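Local coordinates for protein putative isomerase (Sinorhizobium meliloti, PDB 2PPG) that is a putative isomerase of the mandelate racemase/muconate lactonizing enzyme family in the enolase superfamily, with its specific activity not established, at residues F241-A255 / P279-P291. Sequence-based numbering, arbitrary orientation.
Sequences FAEAPVRTEDIDGLA and PRVARRALAIVQP
I251 lays its CD1 over one face of the R280 guanidinium, 3.8 Å above the plane and over its centre. The two side chains cross at about a right angle. R280 bends at chi2 (82°) and then runs straight, which carries its guanidinium past I251 to the turn 247-250. There NH2 donates to T248 O at 3.0 Å, from above the carbonyl plane. R280 NH1 bonds to D276 O in its own helix, so both terminal nitrogens, NH1 and NH2, are held. T248 OG1 turns to E270.

Three residues after R280, where the helix ends, R283 CG packs against I251 CG2. R283 folds back at chi2 and chi3 and forms a salt bridge with D252 through OD1, though the modelled spacing is too short to be relied on. A255 CB lies over one face of this guanidinium, 3.4 Å from R283 NH2. Deeper in, L254 CD2 meets A285 CB at 3.6 Å; the N of A285 closes the Schellman motif at the end of helix 274-282.

In the barrel, F241 CB touches I288 CD1 at 3.9 Å. The F241 ring and the Q290 amide stand nearly perpendicular, 88° apart. Q290 NE2 donates to E243 OE1 at 3.1 Å, bent to 139° and from above the carboxylate plane. K187 forms a salt bridge with the same oxygen. The carboxylates of E269 and D217 lie close to E243 OE2.

Strand 264-267 lies between strands 241-243 and 288-289, and both pair with it in parallel. The contact thus joins neighbouring outer helices and next-but-one strands, as in the beta/alpha barrel of the enolase superfamily.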
loop_
_atom_site.group_PDB
_atom_site.type_symbol
_atom_site.label_atom_id
_atom_site.label_comp_id
_atom_site.label_asym_id
_atom_site.label_seq_id
_atom_site.Cartn_x
_atom_site.Cartn_y
_atom_site.Cartn_z
ATOM N N PHE A 241 9.406 -26.911 9.539
ATOM C CA PHE A 241 8.905 -25.582 9.883
ATOM C C PHE A 241 9.640 -24.862 11.013
ATOM O O PHE A 241 10.233 -25.489 11.886
ATOM C CB PHE A 241 7.395 -25.598 10.129
ATOM C CG PHE A 241 6.960 -26.386 11.347
ATOM C CD1 PHE A 241 7.081 -25.851 12.631
ATOM C CD2 PHE A 241 6.351 -27.632 11.204
ATOM C CE1 PHE A 241 6.645 -26.571 13.753
ATOM C CE2 PHE A 241 5.902 -28.352 12.318
ATOM C CZ PHE A 241 6.045 -27.825 13.588
ATOM N N ALA A 242 9.612 -23.533 10.961
ATOM C CA ALA A 242 10.142 -22.693 12.028
ATOM C C ALA A 242 8.998 -22.246 12.927
ATOM O O ALA A 242 8.047 -21.633 12.465
ATOM C CB ALA A 242 10.835 -21.500 11.443
ATOM N N GLU A 243 9.085 -22.567 14.208
ATOM C CA GLU A 243 8.063 -22.177 15.181
ATOM C C GLU A 243 8.579 -21.047 16.072
ATOM O O GLU A 243 9.759 -21.021 16.429
ATOM C CB GLU A 243 7.657 -23.395 16.025
ATOM C CG GLU A 243 6.970 -23.073 17.354
ATOM C CD GLU A 243 6.440 -24.302 18.067
ATOM O OE1 GLU A 243 6.324 -25.361 17.417
ATOM O OE2 GLU A 243 6.132 -24.211 19.277
ATOM N N ALA A 244 7.686 -20.123 16.423
ATOM C CA ALA A 244 8.007 -18.981 17.290
ATOM C C ALA A 244 9.394 -18.365 17.050
ATOM O O ALA A 244 10.202 -18.340 17.965
ATOM C CB ALA A 244 7.863 -19.383 18.740
ATOM N N PRO A 245 9.673 -17.854 15.827
ATOM C CA PRO A 245 11.030 -17.378 15.555
ATOM C C PRO A 245 11.329 -15.988 16.130
ATOM O O PRO A 245 12.494 -15.668 16.370
ATOM C CB PRO A 245 11.085 -17.339 14.022
ATOM C CG PRO A 245 9.707 -17.052 13.608
ATOM C CD PRO A 245 8.792 -17.676 14.654
ATOM N N VAL A 246 10.301 -15.172 16.344
ATOM C CA VAL A 246 10.487 -13.859 16.975
ATOM C C VAL A 246 9.479 -13.654 18.092
ATOM O O VAL A 246 8.704 -14.553 18.405
ATOM C CB VAL A 246 10.351 -12.692 15.973
ATOM C CG1 VAL A 246 11.361 -12.838 14.794
ATOM C CG2 VAL A 246 8.908 -12.564 15.485
ATOM N N ARG A 247 9.488 -12.467 18.687
ATOM C CA ARG A 247 8.601 -12.162 19.793
ATOM C C ARG A 247 7.184 -12.107 19.282
ATOM O O ARG A 247 6.964 -11.688 18.138
ATOM C CB ARG A 247 8.975 -10.822 20.408
ATOM C CG ARG A 247 9.258 -10.900 21.890
ATOM C CD ARG A 247 10.553 -11.632 22.129
ATOM N NE ARG A 247 11.056 -11.509 23.497
ATOM C CZ ARG A 247 10.680 -12.276 24.517
ATOM N NH1 ARG A 247 9.756 -13.213 24.357
ATOM N NH2 ARG A 247 11.223 -12.096 25.713
ATOM N N THR A 248 6.229 -12.522 20.123
ATOM C CA THR A 248 4.809 -12.511 19.769
ATOM C C THR A 248 4.396 -11.129 19.298
ATOM O O THR A 248 3.653 -10.996 18.315
ATOM C CB THR A 248 3.872 -12.901 20.948
ATOM O OG1 THR A 248 4.298 -14.129 21.566
ATOM C CG2 THR A 248 2.441 -13.071 20.445
ATOM N N GLU A 249 4.876 -10.101 19.997
ATOM C CA GLU A 249 4.476 -8.715 19.701
ATOM C C GLU A 249 5.122 -8.211 18.422
ATOM O O GLU A 249 4.650 -7.246 17.822
ATOM C CB GLU A 249 4.807 -7.771 20.864
ATOM C CG GLU A 249 4.165 -8.160 22.204
ATOM C CD GLU A 249 5.004 -9.148 23.035
ATOM O OE1 GLU A 249 5.891 -9.832 22.460
ATOM O OE2 GLU A 249 4.772 -9.240 24.269
ATOM N N ASP A 250 6.185 -8.887 17.990
ATOM C CA ASP A 250 6.980 -8.452 16.839
ATOM C C ASP A 250 6.375 -8.928 15.509
ATOM O O ASP A 250 6.981 -9.738 14.778
ATOM C CB ASP A 250 8.421 -8.942 17.008
ATOM C CG ASP A 250 9.366 -8.420 15.942
ATOM O OD1 ASP A 250 8.961 -7.607 15.083
ATOM O OD2 ASP A 250 10.537 -8.842 15.965
ATOM N N ILE A 251 5.190 -8.396 15.202
ATOM C CA ILE A 251 4.445 -8.742 13.984
ATOM C C ILE A 251 5.169 -8.364 12.682
ATOM O O ILE A 251 5.154 -9.128 11.714
ATOM C CB ILE A 251 3.012 -8.159 14.000
ATOM C CG1 ILE A 251 2.212 -8.767 15.160
ATOM C CG2 ILE A 251 2.310 -8.419 12.658
ATOM C CD1 ILE A 251 0.829 -8.185 15.339
ATOM N N ASP A 252 5.814 -7.203 12.678
ATOM C CA ASP A 252 6.666 -6.796 11.568
ATOM C C ASP A 252 7.830 -7.747 11.343
ATOM O O ASP A 252 8.161 -8.068 10.199
ATOM C CB ASP A 252 7.243 -5.402 11.827
ATOM C CG ASP A 252 6.215 -4.313 11.683
ATOM O OD1 ASP A 252 5.544 -4.263 10.632
ATOM O OD2 ASP A 252 6.088 -3.503 12.619
ATOM N N GLY A 253 8.470 -8.169 12.432
ATOM C CA GLY A 253 9.612 -9.076 12.344
ATOM C C GLY A 253 9.205 -10.425 11.790
ATOM O O GLY A 253 9.878 -10.978 10.924
ATOM N N LEU A 254 8.084 -10.944 12.276
ATOM C CA LEU A 254 7.544 -12.210 11.791
ATOM C C LEU A 254 7.219 -12.138 10.292
ATOM O O LEU A 254 7.532 -13.063 9.521
ATOM C CB LEU A 254 6.298 -12.586 12.597
ATOM C CG LEU A 254 5.628 -13.928 12.314
ATOM C CD1 LEU A 254 6.493 -15.050 12.852
ATOM C CD2 LEU A 254 4.239 -13.989 12.933
ATOM N N ALA A 255 6.593 -11.034 9.883
ATOM C CA ALA A 255 6.255 -10.838 8.473
ATOM C C ALA A 255 7.504 -10.878 7.590
ATOM O O ALA A 255 7.501 -11.506 6.532
ATOM C CB ALA A 255 5.494 -9.539 8.280
ATOM N N PRO A 279 -4.251 -9.993 12.658
ATOM C CA PRO A 279 -3.099 -9.192 12.264
ATOM C C PRO A 279 -1.996 -10.012 11.632
ATOM O O PRO A 279 -1.374 -9.562 10.671
ATOM C CB PRO A 279 -2.624 -8.609 13.589
ATOM C CG PRO A 279 -3.871 -8.559 14.422
ATOM C CD PRO A 279 -4.513 -9.868 14.102
ATOM N N ARG A 280 -1.766 -11.214 12.138
ATOM C CA ARG A 280 -0.709 -12.060 11.588
ATOM C C ARG A 280 -1.001 -12.575 10.172
ATOM O O ARG A 280 -0.079 -12.672 9.360
ATOM C CB ARG A 280 -0.348 -13.212 12.538
ATOM C CG ARG A 280 0.497 -12.801 13.769
ATOM C CD ARG A 280 -0.364 -12.234 14.900
ATOM N NE ARG A 280 0.391 -11.962 16.125
ATOM C CZ ARG A 280 -0.116 -11.379 17.209
ATOM N NH1 ARG A 280 -1.382 -10.999 17.240
ATOM N NH2 ARG A 280 0.646 -11.169 18.270
ATOM N N VAL A 281 -2.261 -12.910 9.863
ATOM C CA VAL A 281 -2.574 -13.340 8.494
ATOM C C VAL A 281 -2.628 -12.139 7.556
ATOM O O VAL A 281 -2.179 -12.219 6.407
ATOM C CB VAL A 281 -3.859 -14.227 8.359
ATOM C CG1 VAL A 281 -4.183 -14.930 9.661
ATOM C CG2 VAL A 281 -5.043 -13.431 7.846
ATOM N N ALA A 282 -3.133 -11.020 8.072
ATOM C CA ALA A 282 -3.148 -9.764 7.328
ATOM C C ALA A 282 -1.755 -9.427 6.827
ATOM O O ALA A 282 -1.601 -8.988 5.701
ATOM C CB ALA A 282 -3.703 -8.621 8.191
ATOM N N ARG A 283 -0.734 -9.651 7.651
ATOM C CA ARG A 283 0.638 -9.373 7.223
ATOM C C ARG A 283 1.316 -10.526 6.476
ATOM O O ARG A 283 2.527 -10.487 6.258
ATOM C CB ARG A 283 1.498 -8.925 8.404
ATOM C CG ARG A 283 1.222 -7.505 8.882
ATOM C CD ARG A 283 1.705 -6.438 7.887
ATOM N NE ARG A 283 3.137 -6.505 7.559
ATOM C CZ ARG A 283 4.116 -6.049 8.345
ATOM N NH1 ARG A 283 3.821 -5.507 9.525
ATOM N NH2 ARG A 283 5.393 -6.137 7.960
ATOM N N ARG A 284 0.535 -11.533 6.085
ATOM C CA ARG A 284 1.056 -12.757 5.453
ATOM C C ARG A 284 2.198 -13.374 6.262
ATOM O O ARG A 284 3.224 -13.799 5.713
ATOM C CB ARG A 284 1.497 -12.502 4.001
ATOM C CG ARG A 284 0.348 -12.283 3.015
ATOM N N ALA A 285 2.007 -13.437 7.577
ATOM C CA ALA A 285 3.106 -13.761 8.480
ATOM C C ALA A 285 3.264 -15.250 8.850
ATOM O O ALA A 285 4.291 -15.632 9.420
ATOM C CB ALA A 285 3.019 -12.881 9.736
ATOM N N LEU A 286 2.272 -16.086 8.527
ATOM C CA LEU A 286 2.342 -17.511 8.875
ATOM C C LEU A 286 1.792 -18.451 7.820
ATOM O O LEU A 286 0.751 -18.187 7.229
ATOM C CB LEU A 286 1.613 -17.791 10.197
ATOM C CG LEU A 286 0.090 -17.655 10.183
ATOM C CD1 LEU A 286 -0.538 -18.315 11.382
ATOM C CD2 LEU A 286 -0.296 -16.196 10.112
ATOM N N ALA A 287 2.492 -19.567 7.624
ATOM C CA ALA A 287 1.989 -20.712 6.867
ATOM C C ALA A 287 1.152 -21.671 7.733
ATOM O O ALA A 287 0.240 -22.331 7.223
ATOM C CB ALA A 287 3.144 -21.470 6.270
ATOM N N ILE A 288 1.475 -21.759 9.029
ATOM C CA ILE A 288 0.852 -22.723 9.943
ATOM C C ILE A 288 0.382 -22.077 11.252
ATOM O O ILE A 288 1.135 -21.309 11.846
ATOM C CB ILE A 288 1.858 -23.828 10.313
ATOM C CG1 ILE A 288 2.407 -24.509 9.050
ATOM C CG2 ILE A 288 1.213 -24.851 11.239
ATOM C CD1 ILE A 288 3.645 -25.374 9.280
ATOM N N VAL A 289 -0.839 -22.381 11.700
ATOM C CA VAL A 289 -1.288 -21.967 13.054
ATOM C C VAL A 289 -1.181 -23.098 14.045
ATOM O O VAL A 289 -1.569 -24.220 13.739
ATOM C CB VAL A 289 -2.778 -21.529 13.166
ATOM C CG1 VAL A 289 -2.886 -20.076 13.401
ATOM C CG2 VAL A 289 -3.595 -21.995 11.996
ATOM N N GLN A 290 -0.719 -22.788 15.252
ATOM C CA GLN A 290 -0.555 -23.808 16.281
ATOM C C GLN A 290 -1.382 -23.528 17.517
ATOM O O GLN A 290 -0.835 -23.172 18.555
ATOM C CB GLN A 290 0.921 -23.957 16.641
ATOM C CG GLN A 290 1.734 -24.463 15.464
ATOM C CD GLN A 290 3.213 -24.390 15.722
ATOM O OE1 GLN A 290 3.743 -23.323 16.049
ATOM N NE2 GLN A 290 3.899 -25.525 15.574
ATOM N N PRO A 291 -2.706 -23.693 17.421
ATOM C CA PRO A 291 -3.518 -23.377 18.587
ATOM C C PRO A 291 -3.284 -24.366 19.727
ATOM O O PRO A 291 -3.073 -25.554 19.492
ATOM C CB PRO A 291 -4.951 -23.498 18.061
ATOM C CG PRO A 291 -4.858 -24.467 16.958
ATOM C CD PRO A 291 -3.527 -24.173 16.302
#